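Side-chain contacts in putative acyl-CoA dehydrogenase (Burkholderia xenovorans, PDB 5JSC), which binds flavin-adenine dinucleotide and is a putative member of the acyl-CoA dehydrogenase family, assembled from four protein chains: residues F144-P149 with K252-T257; S116-L121 with V188-T193; Y169-D174 with F205-D210; L93-L98 with I380-T385. All blocks are in the same frame, centred on the assembly; numbering follows the deposited sequence.

Contact 1: residues F144-P149 with K252-T257; sequences FALSEP and KLAMRT. With FAD (flavin-adenine dinucleotide), chain M.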
# COMPACT_ATOMS: atom_id res chain seq x y z
N PHE C 144 -30.95 17.09 3.41
CA PHE C 144 -30.70 16.32 4.63
C PHE C 144 -29.71 17.13 5.47
O PHE C 144 -28.54 17.24 5.10
CB PHE C 144 -30.12 14.96 4.24
CG PHE C 144 -29.84 14.01 5.38
CD1 PHE C 144 -30.85 13.24 5.93
CD2 PHE C 144 -28.54 13.83 5.85
CE1 PHE C 144 -30.59 12.33 6.94
CE2 PHE C 144 -28.27 12.91 6.87
CZ PHE C 144 -29.30 12.17 7.41
N ALA C 145 -30.18 17.73 6.56
CA ALA C 145 -29.38 18.71 7.31
C ALA C 145 -28.99 18.13 8.67
O ALA C 145 -29.71 18.28 9.67
CB ALA C 145 -30.12 20.04 7.45
N LEU C 146 -27.81 17.51 8.72
CA LEU C 146 -27.29 16.83 9.89
C LEU C 146 -26.01 17.47 10.41
O LEU C 146 -25.92 17.81 11.61
CB LEU C 146 -27.03 15.35 9.56
CG LEU C 146 -26.55 14.46 10.70
CD1 LEU C 146 -27.60 14.44 11.82
CD2 LEU C 146 -26.26 13.03 10.20
N SER C 147 -25.04 17.68 9.54
CA SER C 147 -23.72 18.19 9.92
C SER C 147 -23.76 19.65 10.35
O SER C 147 -24.57 20.45 9.86
CB SER C 147 -22.75 18.04 8.74
OG SER C 147 -22.66 16.68 8.34
N GLU C 148 -22.83 20.01 11.23
CA GLU C 148 -22.69 21.35 11.78
C GLU C 148 -21.24 21.78 11.65
O GLU C 148 -20.34 20.93 11.53
CB GLU C 148 -23.11 21.36 13.26
CG GLU C 148 -24.54 20.88 13.44
CD GLU C 148 -25.02 20.94 14.87
OE1 GLU C 148 -24.18 21.10 15.78
OE2 GLU C 148 -26.24 20.81 15.06
N PRO C 149 -20.97 23.09 11.69
CA PRO C 149 -19.57 23.55 11.61
C PRO C 149 -18.65 22.88 12.61
O PRO C 149 -17.50 22.57 12.28
CB PRO C 149 -19.69 25.06 11.85
CG PRO C 149 -21.06 25.40 11.28
CD PRO C 149 -21.92 24.21 11.68
N LYS C 252 -31.46 7.86 15.82
CA LYS C 252 -31.64 6.58 15.14
C LYS C 252 -32.23 6.77 13.75
O LYS C 252 -31.88 6.04 12.82
CB LYS C 252 -32.51 5.65 15.97
CG LYS C 252 -31.77 5.05 17.14
CD LYS C 252 -32.66 4.13 17.95
CE LYS C 252 -31.95 3.63 19.19
NZ LYS C 252 -32.90 2.92 20.09
N LEU C 253 -33.13 7.75 13.59
CA LEU C 253 -33.68 8.02 12.27
C LEU C 253 -32.60 8.49 11.30
O LEU C 253 -32.54 8.03 10.15
CB LEU C 253 -34.80 9.06 12.38
CG LEU C 253 -35.60 9.29 11.10
CD1 LEU C 253 -36.20 7.98 10.59
CD2 LEU C 253 -36.69 10.32 11.35
N ALA C 254 -31.72 9.39 11.75
CA ALA C 254 -30.60 9.81 10.90
C ALA C 254 -29.73 8.62 10.53
O ALA C 254 -29.36 8.45 9.36
CB ALA C 254 -29.76 10.86 11.62
N MET C 255 -29.40 7.78 11.51
CA MET C 255 -28.54 6.63 11.24
C MET C 255 -29.19 5.66 10.28
O MET C 255 -28.53 5.11 9.39
CB MET C 255 -28.17 5.92 12.54
CG MET C 255 -27.37 6.79 13.51
SD MET C 255 -25.80 7.32 12.79
CE MET C 255 -26.09 9.07 12.54
N ARG C 256 -30.50 5.41 10.45
CA ARG C 256 -31.19 4.48 9.56
C ARG C 256 -31.27 5.02 8.14
O ARG C 256 -31.22 4.25 7.18
CB ARG C 256 -32.59 4.18 10.09
CG ARG C 256 -32.59 3.28 11.32
CD ARG C 256 -34.00 3.18 11.92
NE ARG C 256 -34.95 2.61 10.97
CZ ARG C 256 -36.25 2.90 10.94
NH1 ARG C 256 -36.76 3.76 11.81
NH2 ARG C 256 -37.04 2.33 10.04
N THR C 257 -31.40 6.34 8.00
CA THR C 257 -31.42 6.93 6.67
C THR C 257 -30.06 6.77 5.99
O THR C 257 -29.97 6.38 4.82
CB THR C 257 -31.81 8.41 6.76
OG1 THR C 257 -33.09 8.52 7.41
CG2 THR C 257 -31.90 9.04 5.38
PA FAD M . -14.73 16.00 11.27
O1A FAD M . -15.90 15.43 11.98
O2A FAD M . -13.98 17.15 11.96
O5B FAD M . -13.72 14.81 10.96
C5B FAD M . -12.44 15.11 10.37
C4B FAD M . -11.81 13.78 10.05
O4B FAD M . -11.57 13.07 11.28
C3B FAD M . -12.69 12.81 9.27
O3B FAD M . -12.74 13.11 7.87
C2B FAD M . -12.05 11.46 9.59
O2B FAD M . -10.93 11.24 8.73
C1B FAD M . -11.55 11.68 11.03
N9A FAD M . -12.35 11.03 12.07
C8A FAD M . -13.68 11.22 12.34
N7A FAD M . -14.11 10.57 13.39
C5A FAD M . -12.98 9.89 13.85
C6A FAD M . -12.77 9.04 14.94
N6A FAD M . -13.73 8.68 15.80
N1A FAD M . -11.53 8.54 15.12
C2A FAD M . -10.57 8.88 14.25
N3A FAD M . -10.65 9.68 13.18
C4A FAD M . -11.89 10.16 13.04
N1 FAD M . -23.65 16.84 5.68
C2 FAD M . -25.01 16.89 5.83
O2 FAD M . -25.55 16.91 6.95
N3 FAD M . -25.81 16.94 4.71
C4 FAD M . -25.37 16.94 3.41
O4 FAD M . -26.16 17.08 2.48
C4X FAD M . -23.94 16.86 3.26
N5 FAD M . -23.45 16.92 2.05
C5X FAD M . -22.07 17.04 1.92
C6 FAD M . -21.54 17.27 0.65
C7 FAD M . -20.18 17.50 0.47
C7M FAD M . -19.66 17.79 -0.91
C8 FAD M . -19.33 17.48 1.59
C8M FAD M . -17.85 17.74 1.44
C9 FAD M . -19.85 17.24 2.86
C9A FAD M . -21.22 17.03 3.03
N10 FAD M . -21.79 16.88 4.31
C10 FAD M . -23.16 16.82 4.46
C1' FAD M . -20.93 16.94 5.50
C2' FAD M . -20.17 15.64 5.76
O2' FAD M . -21.06 14.62 6.21
C3' FAD M . -19.11 15.89 6.83
O3' FAD M . -18.14 16.74 6.22
C4' FAD M . -18.43 14.62 7.34
O4' FAD M . -19.36 13.90 8.16
C5' FAD M . -17.17 14.93 8.13
O5' FAD M . -17.53 15.83 9.20
P FAD M . -16.56 17.12 9.39
O1P FAD M . -16.37 17.85 8.11
O2P FAD M . -17.10 17.95 10.52
O3P FAD M . -15.16 16.50 9.83
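F144 faces two ways: its ring packs on helix 252-257, while its backbone carbonyl grips the flavin of FAD. FAD N3 donates to F144 O almost linearly (2.8 Å, 174°). The same residue holds CG anti to its own N (chi1 -178°), which carries the ring across to T257, where CE1 lies 3.9 Å from the methyl CG2. A254 O sits at the ring edge, close to the ring plane, 4.2 Å from F144 CZ. Beside this, L146 extends CD1 to within 4.2 Å of A254 CB; a small alanine lets the helix come close to both apolar neighbours. Edge strand 144-145 of the middle-domain β-sheet thus packs against helix 250-286 of the C-terminal helical domain, as in the three-domain acyl-CoA dehydrogenase fold. T257 turns its methyl to the phenyl ring and bonds its OG1 to L253 O one helical turn back, so its polar atom is satisfied inside a buried interface. On the flavin side, O2 accepts from two backbone donors, L146 N and, more nearly straight, S147 N (2.7 Å, 172°). S147, a short hydroxyl residue, adds a bond from OG to FAD N1 of 2.8 Å.

Contact 2: residues S116-L121 with V188-T193; sequences SGAISL and VVFART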
# COMPACT_ATOMS: atom_id res chain seq x y z
N SER C 116 -35.12 12.76 1.33
CA SER C 116 -36.46 12.33 1.68
C SER C 116 -36.49 11.03 2.48
O SER C 116 -37.57 10.65 2.95
CB SER C 116 -37.33 12.15 0.42
OG SER C 116 -36.88 11.05 -0.37
N GLY C 117 -35.35 10.35 2.64
CA GLY C 117 -35.38 9.03 3.24
C GLY C 117 -35.94 9.00 4.65
O GLY C 117 -36.62 8.05 5.04
N ALA C 118 -35.64 10.04 5.44
CA ALA C 118 -36.16 10.06 6.80
C ALA C 118 -37.68 10.17 6.80
O ALA C 118 -38.33 9.71 7.75
CB ALA C 118 -35.52 11.20 7.60
N ILE C 119 -38.26 10.75 5.75
CA ILE C 119 -39.72 10.84 5.64
C ILE C 119 -40.29 9.49 5.21
O ILE C 119 -41.31 9.04 5.75
CB ILE C 119 -40.12 11.96 4.66
CG1 ILE C 119 -39.51 13.30 5.11
CG2 ILE C 119 -41.64 12.09 4.55
CD1 ILE C 119 -39.75 14.45 4.13
N SER C 120 -39.65 8.82 4.25
CA SER C 120 -40.07 7.46 3.91
C SER C 120 -40.03 6.55 5.13
O SER C 120 -40.94 5.73 5.33
CB SER C 120 -39.16 6.87 2.81
OG SER C 120 -39.41 7.47 1.55
N LEU C 121 -39.00 6.70 5.97
CA LEU C 121 -38.83 5.82 7.12
C LEU C 121 -39.74 6.20 8.28
O LEU C 121 -40.29 5.32 8.94
CB LEU C 121 -37.37 5.83 7.58
CG LEU C 121 -36.35 5.11 6.71
CD1 LEU C 121 -34.94 5.33 7.26
CD2 LEU C 121 -36.68 3.63 6.62
N VAL C 188 -34.76 18.13 5.92
CA VAL C 188 -34.91 17.29 7.11
C VAL C 188 -33.80 17.69 8.07
O VAL C 188 -32.61 17.47 7.80
CB VAL C 188 -34.85 15.80 6.78
CG1 VAL C 188 -34.88 14.98 8.06
CG2 VAL C 188 -36.03 15.41 5.90
N VAL C 189 -34.17 18.31 9.19
CA VAL C 189 -33.22 18.92 10.12
C VAL C 189 -33.20 18.11 11.41
O VAL C 189 -34.27 17.83 11.99
CB VAL C 189 -33.58 20.39 10.42
CG1 VAL C 189 -32.57 21.02 11.39
CG2 VAL C 189 -33.67 21.20 9.13
N PHE C 190 -32.01 17.78 11.89
CA PHE C 190 -31.85 17.09 13.16
C PHE C 190 -31.36 18.09 14.19
O PHE C 190 -30.43 18.85 13.92
CB PHE C 190 -30.89 15.90 13.03
CG PHE C 190 -31.37 14.88 12.04
CD1 PHE C 190 -31.12 15.05 10.68
CD2 PHE C 190 -32.13 13.80 12.45
CE1 PHE C 190 -31.59 14.14 9.75
CE2 PHE C 190 -32.61 12.88 11.53
CZ PHE C 190 -32.34 13.06 10.17
N ALA C 191 -32.02 18.12 15.35
CA ALA C 191 -31.75 19.15 16.34
C ALA C 191 -31.85 18.55 17.73
O ALA C 191 -32.54 17.56 17.95
CB ALA C 191 -32.74 20.33 16.21
N ARG C 192 -31.16 19.19 18.69
CA ARG C 192 -31.17 18.70 20.06
C ARG C 192 -32.41 19.21 20.79
O ARG C 192 -32.55 20.41 21.04
CB ARG C 192 -29.91 19.13 20.80
CG ARG C 192 -29.89 18.63 22.25
CD ARG C 192 -28.49 18.77 22.89
NE ARG C 192 -27.50 18.17 22.00
CZ ARG C 192 -27.29 16.86 21.88
NH1 ARG C 192 -27.98 15.99 22.62
NH2 ARG C 192 -26.40 16.41 21.01
N THR C 193 -33.30 18.29 21.15
CA THR C 193 -34.46 18.63 21.97
C THR C 193 -34.26 18.32 23.45
O THR C 193 -35.04 18.81 24.27
CB THR C 193 -35.71 17.90 21.44
OG1 THR C 193 -35.37 16.53 21.16
CG2 THR C 193 -36.21 18.56 20.17
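V188 meets A118 and I119 with its two branches, and this forked grip is the tight part of the contact. CG1 of V188 lies 3.9 Å from A118 CB, the closest approach between the two segments. Its other methyl, CG2, is 4.1 Å from I119 CG1, and the two side chains cross obliquely. I119 does not aim its CB at the strand; its CG1 lies beside the backbone N (chi1 -56°), and that branch swings round to V188. A β-branched valine suits the spot because it offers a methyl to each of two neighbouring helix residues, while alanine keeps the helix surface low where the strand comes nearest.

F190, two residues further along the same strand, marks the looser flank: its CZ is only within 4.5 Å of A118 CB, approached obliquely, and the ring has a closer partner in F144. Beyond it the strand diverges, consistent with segment axes that run nearly at right angles (82°) and come no nearer than 9.2 Å. At this far end of the strand the partly exposed R192 bonds to the carbonyls of A156, M158 and G198. A separate outer side lies on the helix, where S120, also partly exposed, takes a bond to its OG from G75 N.

The contact seats helix 103-122 of the N-terminal domain against the middle-domain sheet. No hydrogen bond or charge pair crosses here, so between these two segments the cohesion probably comes from hydrophobic burial and methyl packing.

Contact 3: residues Y169-D174 with F205-D210; sequences YVLDGD and FVVDAD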
# COMPACT_ATOMS: atom_id res chain seq x y z
N TYR C 169 -41.59 24.19 17.90
CA TYR C 169 -40.22 24.18 18.38
C TYR C 169 -39.50 25.36 17.76
O TYR C 169 -39.77 25.73 16.61
CB TYR C 169 -39.50 22.88 18.00
CG TYR C 169 -39.88 21.71 18.87
CD1 TYR C 169 -41.02 20.96 18.61
CD2 TYR C 169 -39.09 21.34 19.95
CE1 TYR C 169 -41.36 19.88 19.40
CE2 TYR C 169 -39.42 20.26 20.75
CZ TYR C 169 -40.56 19.54 20.47
OH TYR C 169 -40.89 18.46 21.25
N VAL C 170 -38.61 25.98 18.53
CA VAL C 170 -37.82 27.11 18.08
C VAL C 170 -36.39 26.63 17.86
O VAL C 170 -35.76 26.11 18.79
CB VAL C 170 -37.85 28.27 19.09
CG1 VAL C 170 -37.11 29.46 18.53
CG2 VAL C 170 -39.29 28.64 19.43
N LEU C 171 -35.88 26.79 16.64
CA LEU C 171 -34.58 26.26 16.26
C LEU C 171 -33.53 27.37 16.21
O LEU C 171 -33.76 28.42 15.60
CB LEU C 171 -34.65 25.54 14.91
CG LEU C 171 -35.09 24.07 14.92
CD1 LEU C 171 -36.47 23.89 15.54
CD2 LEU C 171 -35.03 23.47 13.52
N ASP C 172 -32.39 27.13 16.85
CA ASP C 172 -31.29 28.09 16.90
C ASP C 172 -29.96 27.38 16.70
O ASP C 172 -29.64 26.43 17.43
CB ASP C 172 -31.26 28.83 18.24
CG ASP C 172 -32.42 29.79 18.39
OD1 ASP C 172 -32.34 30.90 17.82
OD2 ASP C 172 -33.40 29.43 19.07
N GLY C 173 -29.18 27.86 15.74
CA GLY C 173 -27.84 27.35 15.50
C GLY C 173 -27.62 27.16 14.01
O GLY C 173 -28.36 27.69 13.19
N ASP C 174 -26.60 26.38 13.67
CA ASP C 174 -26.15 26.27 12.29
C ASP C 174 -26.03 24.82 11.86
O ASP C 174 -25.64 23.95 12.64
CB ASP C 174 -24.79 26.97 12.08
CG ASP C 174 -24.92 28.48 11.95
OD1 ASP C 174 -25.72 29.08 12.69
OD2 ASP C 174 -24.23 29.08 11.11
N PHE C 205 -36.95 16.96 12.19
CA PHE C 205 -38.03 17.84 11.74
C PHE C 205 -37.99 18.01 10.23
O PHE C 205 -36.91 18.11 9.66
CB PHE C 205 -37.94 19.24 12.37
CG PHE C 205 -38.01 19.26 13.87
CD1 PHE C 205 -36.85 19.16 14.64
CD2 PHE C 205 -39.24 19.38 14.51
CE1 PHE C 205 -36.92 19.18 16.01
CE2 PHE C 205 -39.30 19.40 15.89
CZ PHE C 205 -38.15 19.30 16.64
N VAL C 206 -39.15 18.09 9.59
CA VAL C 206 -39.21 18.61 8.22
C VAL C 206 -39.39 20.11 8.30
O VAL C 206 -40.37 20.60 8.88
CB VAL C 206 -40.34 17.96 7.41
CG1 VAL C 206 -40.28 18.49 5.97
CG2 VAL C 206 -40.22 16.45 7.44
N VAL C 207 -38.45 20.85 7.71
CA VAL C 207 -38.44 22.31 7.78
C VAL C 207 -38.56 22.85 6.36
O VAL C 207 -37.63 22.72 5.56
CB VAL C 207 -37.19 22.84 8.49
CG1 VAL C 207 -37.26 24.35 8.61
CG2 VAL C 207 -37.05 22.19 9.87
N ASP C 208 -39.70 23.47 6.05
CA ASP C 208 -39.88 24.06 4.73
C ASP C 208 -38.88 25.20 4.54
O ASP C 208 -38.56 25.93 5.48
CB ASP C 208 -41.31 24.57 4.56
CG ASP C 208 -42.33 23.44 4.53
OD1 ASP C 208 -41.96 22.30 4.21
OD2 ASP C 208 -43.51 23.70 4.83
N ALA C 209 -38.40 25.35 3.30
CA ALA C 209 -37.36 26.34 3.04
C ALA C 209 -37.84 27.76 3.29
O ALA C 209 -37.02 28.64 3.59
CB ALA C 209 -36.86 26.20 1.59
N ASP C 210 -39.15 28.01 3.20
CA ASP C 210 -39.67 29.35 3.40
C ASP C 210 -39.96 29.66 4.86
O ASP C 210 -40.58 30.68 5.16
CB ASP C 210 -40.93 29.57 2.54
CG ASP C 210 -42.11 28.70 2.96
OD1 ASP C 210 -41.93 27.77 3.77
OD2 ASP C 210 -43.23 28.96 2.46
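The two β-sheets of the middle domain pack face to face here, with Y169 and L171 of strand 168-179 meeting F205 and V207 of strand 202-208 in the layer between them. The strands are not paired by backbone bonds; the CA atoms of Y169 and F205 are 9.4 Å apart, a separation bridged by side chains. F205 carries its far rim over one face of the Y169 ring, with CZ 3.7 Å above that plane and displaced toward the ring's rim. The nearest pair is Y169 CD1 with F205 CE2, at 3.6 Å, and CD1 lies close to the plane of the phenylalanine ring. With planes inclined at 57° and centroids 5.1 Å apart, the two rings are neither stacked nor edge-to-face. The two side chains cross at about a right angle.

Further along, L171 CD2 and V207 CG2 meet more loosely at 4.4 Å. Alternation along each strand puts these apolar residues inside, while the acidic D172 and D208 point the other way: D172 OD1 is hydrogen-bonded to G235 N, and D208 forms a salt bridge with R130 and a hydrogen bond with Y131 OH. M243 packs on both rings, and V238 on F205, L171 and V207. The two large rings fill the space between the sheets, whereas the shorter L171 and V207 only just meet. Since no polar bond links the two segments here, cohesion rests on dispersion and buried apolar surface.

Contact 4: residues L93-L98 with I380-T385; sequences LLRETL and IYEGAT. With FAD (flavin-adenine dinucleotide), chain M; EDO (1,2-ethanediol), chain O.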
# COMPACT_ATOMS: atom_id res chain seq x y z
N LEU C 93 -27.92 1.02 -8.93
CA LEU C 93 -27.70 1.03 -10.37
C LEU C 93 -27.93 2.42 -10.96
O LEU C 93 -27.24 2.82 -11.90
CB LEU C 93 -28.61 -0.00 -11.05
CG LEU C 93 -28.20 -1.47 -10.87
CD1 LEU C 93 -29.33 -2.40 -11.32
CD2 LEU C 93 -26.93 -1.76 -11.64
N LEU C 94 -28.91 3.15 -10.43
CA LEU C 94 -29.16 4.51 -10.92
C LEU C 94 -27.98 5.42 -10.62
O LEU C 94 -27.48 6.12 -11.51
CB LEU C 94 -30.45 5.07 -10.31
CG LEU C 94 -31.73 4.36 -10.76
CD1 LEU C 94 -32.91 4.88 -9.97
CD2 LEU C 94 -31.96 4.56 -12.27
N ARG C 95 -27.51 5.44 -9.36
CA ARG C 95 -26.37 6.29 -9.03
C ARG C 95 -25.11 5.85 -9.77
O ARG C 95 -24.35 6.69 -10.27
CB ARG C 95 -26.12 6.30 -7.53
CG ARG C 95 -27.09 7.14 -6.74
CD ARG C 95 -26.48 7.53 -5.38
NE ARG C 95 -25.44 8.56 -5.51
CZ ARG C 95 -24.86 9.17 -4.49
NH1 ARG C 95 -25.21 8.86 -3.24
NH2 ARG C 95 -23.94 10.10 -4.70
N GLU C 96 -24.87 4.54 -9.85
CA GLU C 96 -23.70 4.06 -10.58
C GLU C 96 -23.71 4.54 -12.02
O GLU C 96 -22.71 5.08 -12.52
CB GLU C 96 -23.63 2.53 -10.53
CG GLU C 96 -22.40 2.02 -11.24
CD GLU C 96 -22.40 0.52 -11.46
OE1 GLU C 96 -23.02 -0.22 -10.68
OE2 GLU C 96 -21.74 0.08 -12.42
N THR C 97 -24.84 4.38 -12.72
CA THR C 97 -24.91 4.77 -14.12
C THR C 97 -24.84 6.29 -14.27
O THR C 97 -24.12 6.80 -15.14
CB THR C 97 -26.18 4.23 -14.76
OG1 THR C 97 -26.25 2.82 -14.52
CG2 THR C 97 -26.20 4.49 -16.27
N LEU C 98 -25.57 7.02 -13.44
CA LEU C 98 -25.51 8.48 -13.53
C LEU C 98 -24.10 8.99 -13.27
O LEU C 98 -23.58 9.80 -14.05
CB LEU C 98 -26.50 9.10 -12.54
CG LEU C 98 -27.97 9.01 -12.94
CD1 LEU C 98 -28.85 9.34 -11.74
CD2 LEU C 98 -28.29 9.92 -14.12
N ILE C 380 -15.53 11.40 2.28
CA ILE C 380 -15.79 12.26 3.43
C ILE C 380 -17.27 12.31 3.77
O ILE C 380 -17.66 12.10 4.94
CB ILE C 380 -15.24 13.69 3.19
CG1 ILE C 380 -13.71 13.63 3.05
CG2 ILE C 380 -15.64 14.63 4.33
CD1 ILE C 380 -13.10 14.85 2.39
N TYR C 381 -18.13 12.53 2.77
CA TYR C 381 -19.54 12.68 3.11
C TYR C 381 -20.21 11.32 3.28
O TYR C 381 -19.68 10.27 2.90
CB TYR C 381 -20.25 13.58 2.10
CG TYR C 381 -20.48 13.15 0.65
CD1 TYR C 381 -21.11 11.95 0.33
CD2 TYR C 381 -20.18 14.02 -0.41
CE1 TYR C 381 -21.36 11.60 -0.99
CE2 TYR C 381 -20.45 13.68 -1.73
CZ TYR C 381 -21.05 12.46 -2.02
OH TYR C 381 -21.34 12.11 -3.32
N GLU C 382 -21.41 11.36 3.89
CA GLU C 382 -22.14 10.19 4.40
C GLU C 382 -21.26 9.33 5.32
O GLU C 382 -21.44 8.11 5.42
CB GLU C 382 -22.77 9.36 3.26
CG GLU C 382 -23.94 10.09 2.51
CD GLU C 382 -25.02 9.16 1.96
OE1 GLU C 382 -25.30 8.11 2.57
OE2 GLU C 382 -25.61 9.49 0.89
N GLY C 383 -20.34 9.97 6.03
CA GLY C 383 -19.47 9.28 6.97
C GLY C 383 -18.08 9.04 6.40
O GLY C 383 -17.94 8.30 5.42
N ALA C 384 -17.06 9.66 6.99
CA ALA C 384 -15.72 9.56 6.43
C ALA C 384 -15.21 8.12 6.49
O ALA C 384 -15.67 7.30 7.28
CB ALA C 384 -14.76 10.49 7.19
N THR C 385 -14.25 7.82 5.61
CA THR C 385 -13.66 6.48 5.58
C THR C 385 -13.35 5.95 6.97
O THR C 385 -13.66 4.80 7.30
CB THR C 385 -12.39 6.51 4.75
OG1 THR C 385 -12.74 6.78 3.40
CG2 THR C 385 -11.65 5.16 4.83
PA FAD M . -14.73 16.00 11.27
O1A FAD M . -15.90 15.43 11.98
O2A FAD M . -13.98 17.15 11.96
O5B FAD M . -13.72 14.81 10.96
C5B FAD M . -12.44 15.11 10.37
C4B FAD M . -11.81 13.78 10.05
O4B FAD M . -11.57 13.07 11.28
C3B FAD M . -12.69 12.81 9.27
O3B FAD M . -12.74 13.11 7.87
C2B FAD M . -12.05 11.46 9.59
O2B FAD M . -10.93 11.24 8.73
C1B FAD M . -11.55 11.68 11.03
N9A FAD M . -12.35 11.03 12.07
C8A FAD M . -13.68 11.22 12.34
N7A FAD M . -14.11 10.57 13.39
C5A FAD M . -12.98 9.89 13.85
C6A FAD M . -12.77 9.04 14.94
N6A FAD M . -13.73 8.68 15.80
N1A FAD M . -11.53 8.54 15.12
C2A FAD M . -10.57 8.88 14.25
N3A FAD M . -10.65 9.68 13.18
C4A FAD M . -11.89 10.16 13.04
N1 FAD M . -23.65 16.84 5.68
C2 FAD M . -25.01 16.89 5.83
O2 FAD M . -25.55 16.91 6.95
N3 FAD M . -25.81 16.94 4.71
C4 FAD M . -25.37 16.94 3.41
O4 FAD M . -26.16 17.08 2.48
C4X FAD M . -23.94 16.86 3.26
N5 FAD M . -23.45 16.92 2.05
C5X FAD M . -22.07 17.04 1.92
C6 FAD M . -21.54 17.27 0.65
C7 FAD M . -20.18 17.50 0.47
C7M FAD M . -19.66 17.79 -0.91
C8 FAD M . -19.33 17.48 1.59
C8M FAD M . -17.85 17.74 1.44
C9 FAD M . -19.85 17.24 2.86
C9A FAD M . -21.22 17.03 3.03
N10 FAD M . -21.79 16.88 4.31
C10 FAD M . -23.16 16.82 4.46
C1' FAD M . -20.93 16.94 5.50
C2' FAD M . -20.17 15.64 5.76
O2' FAD M . -21.06 14.62 6.21
C3' FAD M . -19.11 15.89 6.83
O3' FAD M . -18.14 16.74 6.22
C4' FAD M . -18.43 14.62 7.34
O4' FAD M . -19.36 13.90 8.16
C5' FAD M . -17.17 14.93 8.13
O5' FAD M . -17.53 15.83 9.20
P FAD M . -16.56 17.12 9.39
O1P FAD M . -16.37 17.85 8.11
O2P FAD M . -17.10 17.95 10.52
O3P FAD M . -15.16 16.50 9.83
C1 EDO O . -22.73 -3.63 -11.55
O1 EDO O . -21.77 -2.64 -11.20
C2 EDO O . -23.68 -3.08 -12.60
O2 EDO O . -22.96 -2.33 -13.57
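R95, on helix 88-101 of the N-terminal α-domain, points its guanidinium at Y381 and E382, in the loop that leads into helix 385-405 of the C-terminal domain. The Y381 OH lies in the guanidinium plane, at its edge, 3.6 Å from R95 NH2, with ring and guanidinium planes only 20° apart. The E382 side chain reaches toward R95 head-on, and its OE2 also lies near the guanidinium edge. At 4.2 Å from R95 NH1, that oxygen is too far for a salt bridge, though the opposite charges probably attract. The length of arginine suits the 14.6 Å between R95 CA and E382 CA.

Next come the groups that place these side chains. D106 forms a salt bridge with R95 NE, and S264 OG bonds R95 NH1, so the guanidinium is held mainly from outside the loop. The chi1 of Y381 (68°) brings its ring up to the flavin, which it meets obliquely, CD2 lying 3.6 Å from FAD C7. A384, at the N-cap of the next helix, is small enough to bring CB within 3.4 Å of FAD O3B. The loop backbone is pinned in turn: R262 NE bonds E382 O, and K339 NZ bonds both Y381 O and G383 O.

Contacts 1, 2 and 3 each place one segment on the same sheet, on neighbouring strands 144-145, 186-192 and 202-208. The first two, with centres about 7 Å apart, share a probable hydrogen bond from A145 N to V188 O (2.7 Å), and F144 CE1 meets F190 CE1 at 3.5 Å. Contacts 2 and 3 (centres about 11 Å apart) share another probable hydrogen bond, between V189 N and F205 O (2.8 Å). Contact 1 binds the flavin of FAD; the side chain of F190 (contact 2) lies about 7 Å from FAD and that of V207 (contact 3) about 13 Å. Contact 4 also touches FAD, its nearest atoms about 5 Å from contact 1.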